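Local structure of Medium/long-chain acyl-CoA thioesterase YigI (Shewanella oneidensis, 3E8P) at residues E18-V23 / K42-D47; Q65-G70 / P120-I125; V72-L77 / I111-D116; T84-L89 / Q103-L108; C142-H147 / G159-G164. The protein probably hydrolyses medium- and long-chain fatty acyl-CoA thioesters to the free fatty acid and CoA, as a member of the hotdog-fold thioesterase superfamily. All blocks are in the same frame, centred on the assembly; numbering follows the deposited sequence.

Contacts 3 and 5 are buried and lie close together, their centres about 8 Å apart. Both sit where helix 70-90 packs on the antiparallel sheet of the hotdog fold. Contact 3 is apolar between the helix and strand 109-117, outermost in this chain, while contact 5 adds backbone bonds between two neighbouring strands. Contacts 1 and 4 are partly buried and touch through Val-23, Tyr-44, Phe-86 and Leu-105. They join the outer helices, 14-29 and 98-107, to strand 40-44 and to the later part of helix 70-90. The centre of contact 2 lies about 19 Å from the centre of the chain. It joins largely irregular backbone by a backbone hydrogen bond, a water and a small apolar contact.

Contact 1 of 5, residues E18-V23 / K42-D47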
# COMPACT_ATOMS: atom_id res chain seq x y z
N GLU A 18 -9.74 -20.93 24.79
CA GLU A 18 -10.36 -22.08 24.14
C GLU A 18 -10.53 -21.83 22.64
O GLU A 18 -10.17 -22.68 21.83
CB GLU A 18 -11.71 -22.39 24.79
CG GLU A 18 -11.87 -23.84 25.23
CD GLU A 18 -11.80 -24.82 24.06
OE1 GLU A 18 -12.70 -24.79 23.20
OE2 GLU A 18 -10.84 -25.62 24.02
N VAL A 19 -11.08 -20.68 22.28
CA VAL A 19 -11.29 -20.36 20.87
C VAL A 19 -9.95 -20.24 20.15
O VAL A 19 -9.82 -20.64 18.99
CB VAL A 19 -12.09 -19.05 20.68
CG1 VAL A 19 -13.43 -19.16 21.39
CG2 VAL A 19 -11.31 -17.86 21.19
N LEU A 20 -8.95 -19.70 20.84
CA LEU A 20 -7.62 -19.54 20.27
C LEU A 20 -7.01 -20.89 19.95
O LEU A 20 -6.48 -21.10 18.86
CB LEU A 20 -6.71 -18.77 21.23
CG LEU A 20 -7.03 -17.30 21.47
CD1 LEU A 20 -6.27 -16.80 22.68
CD2 LEU A 20 -6.68 -16.48 20.23
N LYS A 21 -7.10 -21.82 20.90
CA LYS A 21 -6.54 -23.15 20.69
C LYS A 21 -7.26 -23.82 19.52
O LYS A 21 -6.65 -24.54 18.73
CB LYS A 21 -6.69 -24.00 21.95
CG LYS A 21 -5.97 -25.35 21.87
CD LYS A 21 -6.11 -26.18 23.14
CE LYS A 21 -5.35 -25.58 24.32
NZ LYS A 21 -5.40 -26.46 25.53
N ARG A 22 -8.56 -23.58 19.42
CA ARG A 22 -9.37 -24.14 18.34
C ARG A 22 -8.93 -23.52 17.01
O ARG A 22 -8.73 -24.23 16.02
CB ARG A 22 -10.85 -23.85 18.60
CG ARG A 22 -11.78 -24.19 17.43
CD ARG A 22 -12.01 -25.69 17.28
NE ARG A 22 -12.49 -26.04 15.94
CZ ARG A 22 -13.63 -25.59 15.40
NH1 ARG A 22 -14.42 -24.78 16.08
NH2 ARG A 22 -13.96 -25.95 14.17
N VAL A 23 -8.79 -22.20 16.98
CA VAL A 23 -8.38 -21.50 15.77
C VAL A 23 -6.98 -21.92 15.32
O VAL A 23 -6.74 -22.08 14.13
CB VAL A 23 -8.40 -19.97 15.98
CG1 VAL A 23 -7.91 -19.28 14.72
CG2 VAL A 23 -9.80 -19.51 16.32
N LYS A 42 3.35 -22.15 15.23
CA LYS A 42 4.21 -22.53 16.34
C LYS A 42 3.58 -22.24 17.70
O LYS A 42 3.58 -23.09 18.58
CB LYS A 42 5.56 -21.81 16.22
CG LYS A 42 6.67 -22.43 17.05
CD LYS A 42 7.99 -21.70 16.84
CE LYS A 42 9.11 -22.34 17.65
NZ LYS A 42 10.39 -21.57 17.56
N ARG A 43 3.04 -21.03 17.86
CA ARG A 43 2.40 -20.63 19.10
C ARG A 43 1.31 -19.61 18.80
O ARG A 43 1.46 -18.81 17.88
CB ARG A 43 3.42 -20.02 20.06
CG ARG A 43 4.30 -21.05 20.76
CD ARG A 43 5.34 -20.38 21.65
NE ARG A 43 6.46 -19.84 20.88
CZ ARG A 43 7.36 -20.58 20.23
NH1 ARG A 43 7.26 -21.90 20.24
NH2 ARG A 43 8.36 -20.00 19.58
N TYR A 44 0.23 -19.64 19.57
CA TYR A 44 -0.87 -18.71 19.36
C TYR A 44 -1.64 -18.47 20.66
O TYR A 44 -2.37 -19.33 21.14
CB TYR A 44 -1.81 -19.26 18.28
CG TYR A 44 -2.88 -18.29 17.82
CD1 TYR A 44 -2.56 -16.98 17.46
CD2 TYR A 44 -4.21 -18.69 17.69
CE1 TYR A 44 -3.53 -16.10 16.99
CE2 TYR A 44 -5.18 -17.82 17.22
CZ TYR A 44 -4.83 -16.52 16.87
OH TYR A 44 -5.79 -15.65 16.39
N ASP A 45 -1.48 -17.27 21.22
CA ASP A 45 -2.13 -16.88 22.46
C ASP A 45 -2.63 -15.44 22.35
O ASP A 45 -2.53 -14.83 21.29
CB ASP A 45 -1.14 -17.00 23.61
CG ASP A 45 0.20 -16.37 23.29
OD1 ASP A 45 0.22 -15.16 22.97
OD2 ASP A 45 1.23 -17.08 23.35
N ILE A 46 -3.14 -14.89 23.45
CA ILE A 46 -3.65 -13.52 23.45
C ILE A 46 -2.62 -12.45 23.15
O ILE A 46 -2.98 -11.31 22.85
CB ILE A 46 -4.32 -13.15 24.78
CG1 ILE A 46 -3.38 -13.48 25.94
CG2 ILE A 46 -5.66 -13.86 24.91
CD1 ILE A 46 -3.84 -12.89 27.25
N ASP A 47 -1.34 -12.79 23.25
CA ASP A 47 -0.28 -11.83 22.96
C ASP A 47 -0.21 -11.62 21.46
O ASP A 47 -0.17 -10.49 20.98
CB ASP A 47 1.07 -12.35 23.45
CG ASP A 47 1.14 -12.48 24.96
OD1 ASP A 47 2.11 -13.10 25.45
OD2 ASP A 47 0.24 -11.96 25.65
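Leu-20 is the first residue of helix 14-29 here to meet Tyr-44 and the turn after it. CD2 lies against the ring of Tyr-44, 3.6 Å from CE2, and the two side chains cross at about a right angle. CD1 reaches the turn and packs 3.7 Å from CG2 of Ile-46. The backbone takes part too: the carbonyl O of Leu-20 lies at the ring edge, near the ring plane, 3.5 Å from CD2 of Tyr-44. One turn on, Val-23 brings CG1 to 4.0 Å from CE2 of the same ring. CG of Tyr-44 is anti to the backbone N (chi1 -171°), and the side chain leaves the strand toward the helix. Its hydroxyl is hydrogen-bonded to the backbone O of Leu-83 on helix 70-90. An alanine in place of Tyr-44 would probably open a gap beside Leu-20 and Val-23 and leave the carbonyl of Leu-83 without this hydroxyl. Beyond the ring, Asp-45 OD1 accepts from the backbone N of Asp-47 at 2.9 Å, an Asx turn at Asp-45. The contact is mostly apolar, with one backbone carbonyl at the ring edge, so helix and strand are held by the fit of methyls to a ring whose polar tip is tied to a third element.

Contact 2 of 5, residues Q65-G70 / P120-I125; sequences QQILHG and PGRGQI
The backbones of Ile-67 and Gly-121 approach to 4.7 Å between CA atoms, and Leu-68 N donates to Gly-121 O at 2.8 Å with an N-H...O angle of 161°. The same carbonyl O receives a CA-H...O contact from Ile-67 CA at 3.3 Å. Gly-121 is the centre of an inverse gamma turn, closed by Arg-122 N bonding to Pro-120 O. A CB on Gly-121 would come tight against CB of Leu-68. Ile-67 turns its CG2 to the other segment, 3.7 Å from Pro-120 CB. That methyl also lies over one face of the Arg-122 guanidinium, offset toward the rim. This pairing ties the chain just before helix 70-90, the central helix of the hotdog fold, to the loop between strands 109-117 and 125-134. His-69 is the N-cap of that helix: its ND1 accepts from the N of Gly-71, and its NE2 is hydrogen-bonded to His-34 of the second subunit. Arg-122 is extended from CG to NE, and NE makes a weak hydrogen bond of 3.4 Å to Gln-65 O. The side-chain amide of Gln-65 lies at the guanidinium edge, but its orientation is doubtful. A water bridges the segments, donating to Gln-66 O and accepting from Gly-123 N.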
# COMPACT_ATOMS: atom_id res chain seq x y z
N GLN A 65 19.89 -18.31 -6.83
CA GLN A 65 20.03 -17.64 -5.54
C GLN A 65 19.47 -18.44 -4.36
O GLN A 65 19.71 -18.10 -3.21
CB GLN A 65 19.34 -16.27 -5.57
CG GLN A 65 19.79 -15.33 -6.69
CD GLN A 65 21.18 -14.77 -6.47
OE1 GLN A 65 21.71 -14.03 -7.31
NE2 GLN A 65 21.80 -15.12 -5.34
N GLN A 66 18.72 -19.49 -4.65
CA GLN A 66 18.11 -20.31 -3.61
C GLN A 66 17.30 -19.43 -2.65
O GLN A 66 17.42 -19.55 -1.43
CB GLN A 66 19.18 -21.09 -2.83
CG GLN A 66 19.71 -22.32 -3.56
CD GLN A 66 18.65 -23.41 -3.72
OE1 GLN A 66 18.26 -24.06 -2.75
NE2 GLN A 66 18.19 -23.61 -4.95
N ILE A 67 16.49 -18.54 -3.20
CA ILE A 67 15.68 -17.68 -2.36
C ILE A 67 14.22 -18.13 -2.37
O ILE A 67 13.73 -18.75 -3.32
CB ILE A 67 15.75 -16.21 -2.81
CG1 ILE A 67 15.26 -16.06 -4.24
CG2 ILE A 67 17.18 -15.71 -2.74
CD1 ILE A 67 15.16 -14.64 -4.68
N LEU A 68 13.54 -17.84 -1.27
CA LEU A 68 12.14 -18.18 -1.10
C LEU A 68 11.34 -17.37 -2.13
O LEU A 68 11.70 -16.23 -2.45
CB LEU A 68 11.73 -17.81 0.32
CG LEU A 68 10.43 -18.33 0.92
CD1 LEU A 68 10.49 -19.85 1.08
CD2 LEU A 68 10.21 -17.66 2.28
N HIS A 69 10.29 -17.97 -2.69
CA HIS A 69 9.46 -17.27 -3.67
C HIS A 69 8.65 -16.19 -2.95
O HIS A 69 8.03 -16.46 -1.93
CB HIS A 69 8.51 -18.23 -4.37
CG HIS A 69 7.82 -17.64 -5.56
ND1 HIS A 69 6.85 -16.66 -5.44
CD2 HIS A 69 7.97 -17.86 -6.89
CE1 HIS A 69 6.43 -16.31 -6.65
NE2 HIS A 69 7.09 -17.02 -7.54
N GLY A 70 8.65 -14.98 -3.50
CA GLY A 70 7.91 -13.88 -2.89
C GLY A 70 6.47 -14.19 -2.52
O GLY A 70 5.91 -13.57 -1.60
N PRO A 120 16.74 -10.55 -0.25
CA PRO A 120 16.54 -11.95 -0.65
C PRO A 120 16.16 -12.92 0.46
O PRO A 120 16.76 -12.93 1.53
CB PRO A 120 17.88 -12.32 -1.30
CG PRO A 120 18.32 -11.02 -1.89
CD PRO A 120 18.04 -10.07 -0.75
N GLY A 121 15.15 -13.74 0.17
CA GLY A 121 14.68 -14.71 1.14
C GLY A 121 15.55 -15.94 1.28
O GLY A 121 15.18 -17.01 0.80
N ARG A 122 16.71 -15.80 1.91
CA ARG A 122 17.58 -16.95 2.13
C ARG A 122 17.37 -17.40 3.57
O ARG A 122 17.07 -16.58 4.43
CB ARG A 122 19.05 -16.58 1.91
CG ARG A 122 19.34 -16.05 0.52
CD ARG A 122 20.82 -16.14 0.17
NE ARG A 122 21.08 -15.68 -1.20
CZ ARG A 122 21.07 -14.40 -1.58
NH1 ARG A 122 20.81 -13.45 -0.69
NH2 ARG A 122 21.29 -14.08 -2.84
N GLY A 123 17.52 -18.70 3.82
CA GLY A 123 17.34 -19.22 5.16
C GLY A 123 16.86 -20.66 5.20
O GLY A 123 16.42 -21.21 4.18
N GLN A 124 16.94 -21.28 6.37
CA GLN A 124 16.52 -22.66 6.53
C GLN A 124 15.11 -22.73 7.06
O GLN A 124 14.30 -23.56 6.62
CB GLN A 124 17.47 -23.39 7.48
CG GLN A 124 18.92 -23.37 7.03
CD GLN A 124 19.86 -23.94 8.08
OE1 GLN A 124 19.75 -25.11 8.46
NE2 GLN A 124 20.79 -23.11 8.56
N ILE A 125 14.81 -21.86 8.02
CA ILE A 125 13.50 -21.78 8.65
C ILE A 125 13.06 -20.33 8.71
O ILE A 125 13.79 -19.48 9.23
CB ILE A 125 13.52 -22.34 10.09
CG1 ILE A 125 13.93 -23.82 10.08
CG2 ILE A 125 12.14 -22.17 10.75
CD1 ILE A 125 14.00 -24.45 11.45
O HOH W 1 18.12 -20.29 1.18

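Contact 3 of 5, residues V72-L77 / I111-D116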
# COMPACT_ATOMS: atom_id res chain seq x y z
N VAL A 72 5.40 -16.91 -1.21
CA VAL A 72 5.40 -17.60 0.07
C VAL A 72 5.50 -16.56 1.17
O VAL A 72 4.79 -16.60 2.17
CB VAL A 72 6.60 -18.55 0.22
CG1 VAL A 72 6.64 -19.10 1.64
CG2 VAL A 72 6.51 -19.68 -0.80
N THR A 73 6.42 -15.62 0.98
CA THR A 73 6.60 -14.55 1.96
C THR A 73 5.28 -13.81 2.16
O THR A 73 4.88 -13.55 3.30
CB THR A 73 7.70 -13.58 1.49
OG1 THR A 73 8.94 -14.28 1.41
CG2 THR A 73 7.83 -12.44 2.46
N ALA A 74 4.60 -13.49 1.07
CA ALA A 74 3.32 -12.80 1.14
C ALA A 74 2.26 -13.66 1.82
O ALA A 74 1.44 -13.16 2.58
CB ALA A 74 2.86 -12.41 -0.26
N THR A 75 2.29 -14.97 1.56
CA THR A 75 1.33 -15.89 2.17
C THR A 75 1.48 -15.91 3.69
O THR A 75 0.50 -15.79 4.43
CB THR A 75 1.50 -17.35 1.61
OG1 THR A 75 1.20 -17.36 0.22
CG2 THR A 75 0.56 -18.32 2.31
N VAL A 76 2.73 -16.04 4.15
CA VAL A 76 3.01 -16.06 5.59
C VAL A 76 2.63 -14.75 6.28
O VAL A 76 2.00 -14.75 7.33
CB VAL A 76 4.50 -16.34 5.87
CG1 VAL A 76 4.77 -16.32 7.38
CG2 VAL A 76 4.89 -17.68 5.27
N LEU A 77 3.00 -13.63 5.68
CA LEU A 77 2.70 -12.33 6.27
C LEU A 77 1.20 -12.10 6.41
O LEU A 77 0.75 -11.54 7.41
CB LEU A 77 3.33 -11.21 5.44
CG LEU A 77 4.86 -11.13 5.48
CD1 LEU A 77 5.36 -10.18 4.39
CD2 LEU A 77 5.31 -10.65 6.83
N ILE A 111 -8.61 -7.32 3.76
CA ILE A 111 -9.19 -6.32 2.86
C ILE A 111 -8.06 -5.90 1.92
O ILE A 111 -8.19 -5.99 0.70
CB ILE A 111 -9.70 -5.09 3.65
CG1 ILE A 111 -10.78 -5.53 4.64
CG2 ILE A 111 -10.23 -4.02 2.68
CD1 ILE A 111 -11.09 -4.49 5.70
N ASP A 112 -6.95 -5.45 2.49
CA ASP A 112 -5.80 -5.08 1.69
C ASP A 112 -4.52 -5.41 2.45
O ASP A 112 -4.54 -5.62 3.66
CB ASP A 112 -5.83 -3.59 1.30
CG ASP A 112 -5.59 -2.66 2.47
OD1 ASP A 112 -4.47 -2.67 3.03
OD2 ASP A 112 -6.52 -1.91 2.84
N MSE A 113 -3.43 -5.47 1.71
CA MSE A 113 -2.13 -5.77 2.29
C MSE A 113 -1.01 -5.21 1.45
O MSE A 113 -1.06 -5.22 0.22
CB MSE A 113 -1.92 -7.28 2.43
CG MSE A 113 -0.49 -7.63 2.86
SE MSE A 113 -0.12 -9.54 3.08
CE MSE A 113 -0.47 -10.09 1.25
N ARG A 114 0.02 -4.72 2.14
CA ARG A 114 1.20 -4.20 1.50
C ARG A 114 2.39 -4.98 2.02
O ARG A 114 2.57 -5.13 3.23
CB ARG A 114 1.42 -2.72 1.82
CG ARG A 114 2.79 -2.21 1.35
CD ARG A 114 3.10 -0.82 1.87
NE ARG A 114 4.42 -0.36 1.45
CZ ARG A 114 4.66 0.44 0.41
NH1 ARG A 114 3.67 0.90 -0.34
NH2 ARG A 114 5.91 0.79 0.12
N VAL A 115 3.21 -5.49 1.11
CA VAL A 115 4.39 -6.22 1.50
C VAL A 115 5.60 -5.45 1.02
O VAL A 115 5.66 -5.02 -0.14
CB VAL A 115 4.41 -7.62 0.87
CG1 VAL A 115 5.70 -8.33 1.25
CG2 VAL A 115 3.21 -8.41 1.33
N ASP A 116 6.57 -5.27 1.90
CA ASP A 116 7.81 -4.59 1.55
C ASP A 116 8.92 -5.65 1.59
O ASP A 116 9.22 -6.21 2.65
CB ASP A 116 8.10 -3.45 2.54
CG ASP A 116 7.21 -2.22 2.30
OD1 ASP A 116 7.38 -1.53 1.27
OD2 ASP A 116 6.33 -1.96 3.15
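Val-115, Met-113 (a selenomethionine) and Leu-77 carry this contact between helix 70-90 and strand 109-117. Val-115 points its side chain at the helix. Its CG1 is anti to the backbone N (chi1 177°) and lies 3.7 Å from CD1 of Leu-77, with CG2 a little farther from that methyl at 4.1 Å. One leucine methyl thus rests against both branches of the valine, and the two side chains cross obliquely. Met-113 leaves the strand on the same side. Its chain runs extended to SE and bends at chi3 (61°), and CE ends 3.9 Å from the carbonyl O of Ala-74. Ala-74 fills in between them, its CB 4.3 Å from both CE of Met-113 and CG2 of Val-115. The short segments' axes are 9.6 Å apart at their closest, and their N-to-C directions are 129° apart. Arg-114 grips Asp-116 side-on, NE to OD2 at 3.0 Å and NH2 to OD1, and also makes a salt bridge to Asp-112 of the third subunit. Residues 112-116 pair with an antiparallel strand of the second subunit. The strand is therefore two-sided: its apolar side chains meet the helix, while its charged ones pair with each other and, at Asp-112 and Arg-114, with neighbouring subunits.

Contact 4 of 5, residues T84-L89 / Q103-L108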
# COMPACT_ATOMS: atom_id res chain seq x y z
N THR A 84 -3.21 -12.33 14.01
CA THR A 84 -2.86 -11.24 14.91
C THR A 84 -4.11 -10.39 15.11
O THR A 84 -4.43 -9.97 16.23
CB THR A 84 -1.74 -10.32 14.31
OG1 THR A 84 -0.54 -11.08 14.10
CG2 THR A 84 -1.47 -9.12 15.24
N ALA A 85 -4.81 -10.13 14.02
CA ALA A 85 -6.02 -9.33 14.06
C ALA A 85 -7.08 -10.02 14.92
O ALA A 85 -7.71 -9.37 15.76
CB ALA A 85 -6.55 -9.11 12.65
N PHE A 86 -7.27 -11.32 14.73
CA PHE A 86 -8.27 -12.07 15.48
C PHE A 86 -7.94 -12.15 16.98
O PHE A 86 -8.83 -12.09 17.82
CB PHE A 86 -8.43 -13.49 14.90
CG PHE A 86 -9.63 -14.23 15.42
CD1 PHE A 86 -10.92 -13.82 15.08
CD2 PHE A 86 -9.49 -15.33 16.27
CE1 PHE A 86 -12.05 -14.49 15.57
CE2 PHE A 86 -10.61 -16.01 16.77
CZ PHE A 86 -11.89 -15.58 16.42
N ALA A 87 -6.67 -12.29 17.31
CA ALA A 87 -6.26 -12.35 18.71
C ALA A 87 -6.55 -11.00 19.38
O ALA A 87 -6.99 -10.95 20.52
CB ALA A 87 -4.79 -12.69 18.81
N GLY A 88 -6.29 -9.91 18.66
CA GLY A 88 -6.55 -8.59 19.20
C GLY A 88 -8.03 -8.36 19.43
O GLY A 88 -8.43 -7.57 20.30
N LEU A 89 -8.86 -9.05 18.66
CA LEU A 89 -10.31 -8.94 18.79
C LEU A 89 -10.73 -9.74 20.02
O LEU A 89 -11.50 -9.26 20.85
CB LEU A 89 -11.01 -9.48 17.54
CG LEU A 89 -12.53 -9.69 17.69
CD1 LEU A 89 -13.20 -8.36 17.98
CD2 LEU A 89 -13.09 -10.32 16.43
N GLN A 103 -18.64 -16.79 15.26
CA GLN A 103 -19.33 -16.09 14.19
C GLN A 103 -18.36 -15.03 13.68
O GLN A 103 -18.37 -14.68 12.50
CB GLN A 103 -20.60 -15.43 14.72
CG GLN A 103 -21.72 -16.42 15.02
CD GLN A 103 -22.95 -15.75 15.60
OE1 GLN A 103 -23.44 -14.75 15.06
NE2 GLN A 103 -23.46 -16.30 16.70
N ARG A 104 -17.53 -14.53 14.58
CA ARG A 104 -16.53 -13.53 14.24
C ARG A 104 -15.49 -14.16 13.32
O ARG A 104 -15.11 -13.58 12.30
CB ARG A 104 -15.84 -13.00 15.50
CG ARG A 104 -16.67 -12.02 16.30
CD ARG A 104 -16.73 -10.67 15.63
NE ARG A 104 -17.43 -9.68 16.44
CZ ARG A 104 -17.04 -8.41 16.57
NH1 ARG A 104 -15.96 -7.99 15.95
NH2 ARG A 104 -17.73 -7.57 17.34
N LEU A 105 -15.05 -15.36 13.67
CA LEU A 105 -14.05 -16.05 12.87
C LEU A 105 -14.52 -16.27 11.44
O LEU A 105 -13.70 -16.33 10.52
CB LEU A 105 -13.70 -17.39 13.51
CG LEU A 105 -12.55 -18.15 12.86
CD1 LEU A 105 -11.26 -17.35 12.99
CD2 LEU A 105 -12.40 -19.50 13.54
N GLN A 106 -15.83 -16.39 11.25
CA GLN A 106 -16.39 -16.60 9.92
C GLN A 106 -16.23 -15.35 9.07
O GLN A 106 -16.15 -15.43 7.85
CB GLN A 106 -17.87 -16.97 10.01
CG GLN A 106 -18.14 -18.35 10.61
CD GLN A 106 -17.63 -19.49 9.74
OE1 GLN A 106 -17.70 -20.66 10.13
NE2 GLN A 106 -17.10 -19.15 8.57
N THR A 107 -16.19 -14.20 9.74
CA THR A 107 -16.05 -12.93 9.04
C THR A 107 -14.59 -12.52 8.80
O THR A 107 -14.32 -11.68 7.95
CB THR A 107 -16.77 -11.81 9.82
OG1 THR A 107 -18.13 -12.20 10.07
CG2 THR A 107 -16.77 -10.52 9.02
N LEU A 108 -13.66 -13.10 9.55
CA LEU A 108 -12.25 -12.77 9.40
C LEU A 108 -11.78 -12.86 7.95
O LEU A 108 -12.00 -13.87 7.28
CB LEU A 108 -11.37 -13.70 10.25
CG LEU A 108 -9.89 -13.33 10.26
CD1 LEU A 108 -9.71 -12.00 11.00
CD2 LEU A 108 -9.07 -14.42 10.92
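Phe-86 of helix 70-90 meets Leu-105 of helix 98-107 and Leu-108 just after it. Its CB points toward the other segment and lies 4.1 Å from CD2 of Leu-108. CG is anti to the backbone N (chi1 -168°). CD1 is 4.1 Å from CD1 of Leu-105. Next along the ring, CE1 comes to 3.7 Å from the backbone N of Leu-105, and CB of Arg-104 sits at the ring edge close by. The tip, CZ, is 3.9 Å from CB of Leu-105. CD1 of Leu-105 stands over the centre of one face, only 9° off the ring normal, a CH-pi contact. Val-23 of helix 14-29 and Tyr-44 of strand 40-44 also touch the phenylalanine. An alanine in place of Phe-86 would probably leave CD1 of Leu-105 without its ring face and open a gap between the two helices, while the CB contact to Leu-108 could remain.

Leu-89, one turn on, meets Arg-104. The side chains cross at about a right angle, and the leucine's CD1 lies 3.4 Å from NH1 of Arg-104. Its CD2 touches the aliphatic part, 3.7 Å from CD of Arg-104. The guanidinium has polar partners outside the two segments: NH2 bonds to OD1 of Asn-137, and NH1 to the O of Val-163. The short helical segments run roughly antiparallel, 151° between their N-to-C directions, with axes 11.1 Å apart. This is helix-on-helix packing, in which helix 98-107 lies against the end of the central helix of a hotdog fold.

Contact 5 of 5, residues C142-H147 / G159-G164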
# COMPACT_ATOMS: atom_id res chain seq x y z
N CYS A 142 -2.79 -4.25 10.96
CA CYS A 142 -1.66 -4.91 11.59
C CYS A 142 -0.34 -4.77 10.83
O CYS A 142 -0.33 -4.50 9.63
CB CYS A 142 -1.94 -6.40 11.73
SG CYS A 142 -3.46 -6.81 12.59
N ARG A 143 0.75 -4.96 11.56
CA ARG A 143 2.08 -4.94 10.97
C ARG A 143 2.64 -6.36 11.10
O ARG A 143 2.49 -6.99 12.15
CB ARG A 143 2.99 -3.95 11.70
CG ARG A 143 2.96 -2.55 11.11
CD ARG A 143 4.04 -1.65 11.66
NE ARG A 143 4.16 -0.43 10.86
CZ ARG A 143 5.00 0.57 11.13
NH1 ARG A 143 5.81 0.50 12.18
NH2 ARG A 143 5.03 1.63 10.34
N MSE A 144 3.25 -6.87 10.04
CA MSE A 144 3.80 -8.22 10.09
C MSE A 144 5.27 -8.18 9.77
O MSE A 144 5.76 -7.23 9.16
CB MSE A 144 3.09 -9.14 9.09
CG MSE A 144 1.60 -9.27 9.30
SE MSE A 144 0.61 -7.68 8.69
CE MSE A 144 0.17 -8.27 6.92
N GLU A 145 5.97 -9.23 10.14
CA GLU A 145 7.40 -9.30 9.90
C GLU A 145 7.83 -10.75 9.71
O GLU A 145 7.38 -11.65 10.42
CB GLU A 145 8.11 -8.67 11.10
CG GLU A 145 9.55 -9.05 11.30
CD GLU A 145 9.73 -10.47 11.83
OE1 GLU A 145 8.99 -10.89 12.75
OE2 GLU A 145 10.64 -11.15 11.32
N LEU A 146 8.70 -10.96 8.73
CA LEU A 146 9.23 -12.29 8.44
C LEU A 146 10.76 -12.24 8.52
O LEU A 146 11.39 -11.36 7.93
CB LEU A 146 8.81 -12.74 7.03
CG LEU A 146 9.13 -14.19 6.69
CD1 LEU A 146 8.15 -15.11 7.42
CD2 LEU A 146 9.04 -14.42 5.19
N HIS A 147 11.35 -13.18 9.25
CA HIS A 147 12.80 -13.26 9.38
C HIS A 147 13.21 -14.72 9.22
O HIS A 147 12.35 -15.60 9.23
CB HIS A 147 13.27 -12.71 10.74
CG HIS A 147 12.75 -13.46 11.93
ND1 HIS A 147 11.60 -13.10 12.60
CD2 HIS A 147 13.25 -14.53 12.59
CE1 HIS A 147 11.42 -13.92 13.62
NE2 HIS A 147 12.41 -14.80 13.64
N GLY A 159 -1.28 -5.14 7.12
CA GLY A 159 -2.56 -5.61 6.62
C GLY A 159 -3.78 -5.00 7.29
O GLY A 159 -3.77 -4.68 8.48
N THR A 160 -4.84 -4.82 6.51
CA THR A 160 -6.09 -4.28 7.01
C THR A 160 -7.04 -5.47 6.98
O THR A 160 -7.27 -6.07 5.93
CB THR A 160 -6.60 -3.15 6.11
OG1 THR A 160 -5.64 -2.09 6.09
CG2 THR A 160 -7.90 -2.61 6.64
N TYR A 161 -7.58 -5.82 8.14
CA TYR A 161 -8.46 -6.97 8.24
C TYR A 161 -9.87 -6.67 8.73
O TYR A 161 -10.10 -5.74 9.50
CB TYR A 161 -7.82 -8.01 9.17
CG TYR A 161 -6.50 -8.52 8.65
CD1 TYR A 161 -6.45 -9.65 7.84
CD2 TYR A 161 -5.31 -7.85 8.94
CE1 TYR A 161 -5.23 -10.10 7.32
CE2 TYR A 161 -4.10 -8.29 8.42
CZ TYR A 161 -4.07 -9.41 7.61
OH TYR A 161 -2.87 -9.83 7.07
N MSE A 162 -10.80 -7.48 8.24
CA MSE A 162 -12.20 -7.37 8.62
C MSE A 162 -12.36 -8.32 9.81
O MSE A 162 -12.04 -9.50 9.70
CB MSE A 162 -13.10 -7.84 7.46
CG MSE A 162 -14.58 -7.58 7.65
SE MSE A 162 -15.00 -5.69 7.58
CE MSE A 162 -15.05 -5.49 5.66
N VAL A 163 -12.83 -7.81 10.94
CA VAL A 163 -13.01 -8.64 12.13
C VAL A 163 -14.44 -8.63 12.66
O VAL A 163 -14.74 -9.22 13.70
CB VAL A 163 -12.05 -8.20 13.26
CG1 VAL A 163 -10.61 -8.49 12.86
CG2 VAL A 163 -12.24 -6.71 13.53
N GLY A 164 -15.31 -7.96 11.92
CA GLY A 164 -16.71 -7.87 12.30
C GLY A 164 -17.55 -7.36 11.14
O GLY A 164 -17.00 -7.20 10.03
OXT GLY A 164 -18.76 -7.11 11.35
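Cys-142 and Gly-159 form an antiparallel hydrogen-bonded pair in the hairpin of strands 139-148 and 153-162, part of the hotdog sheet. The tight part is here. Cys-142 N donates to Gly-159 O at 2.7 Å, nearly straight at 161° and in the carbonyl plane. Gly-159 N returns a bond to Cys-142 O at 2.8 Å, with the donor tilted 26° from the carbonyl plane of Cys-142. The missing side chain at Gly-159 matters: a CB would clash with CE2 of Tyr-161 and sit tight against CE of Met-144. Met-144, a selenomethionine, bends at chi2 and chi3, and its SE and CE both lie 3.5 Å from the backbone N of Gly-159. Looser is the approach of Cys-142 SG, an oblique sulfur-aromatic contact 5.3 Å from the ring centroid of Tyr-161. Toward helix 70-90, Cys-142 touches Ala-85, and Met-144 touches Leu-77.

Beyond this pair the first strand goes on to face other residues of strand 153-162, and its partly exposed side lies there. Glu-145 and His-147 meet each other within their own strand, ND1 of His-147 donating to OE2 of Glu-145 in the plane of the imidazole. Arg-143, also partly exposed, makes a cation-pi contact with Phe-156 of the third subunit. Back at the buried end, Tyr-161 and Met-144 meet tip to tip at the ring edge: the tyrosine hydroxyl is hydrogen-bonded to Asp-78 OD2, and Tyr-161 OH stands 3.4 Å from CE of Met-144.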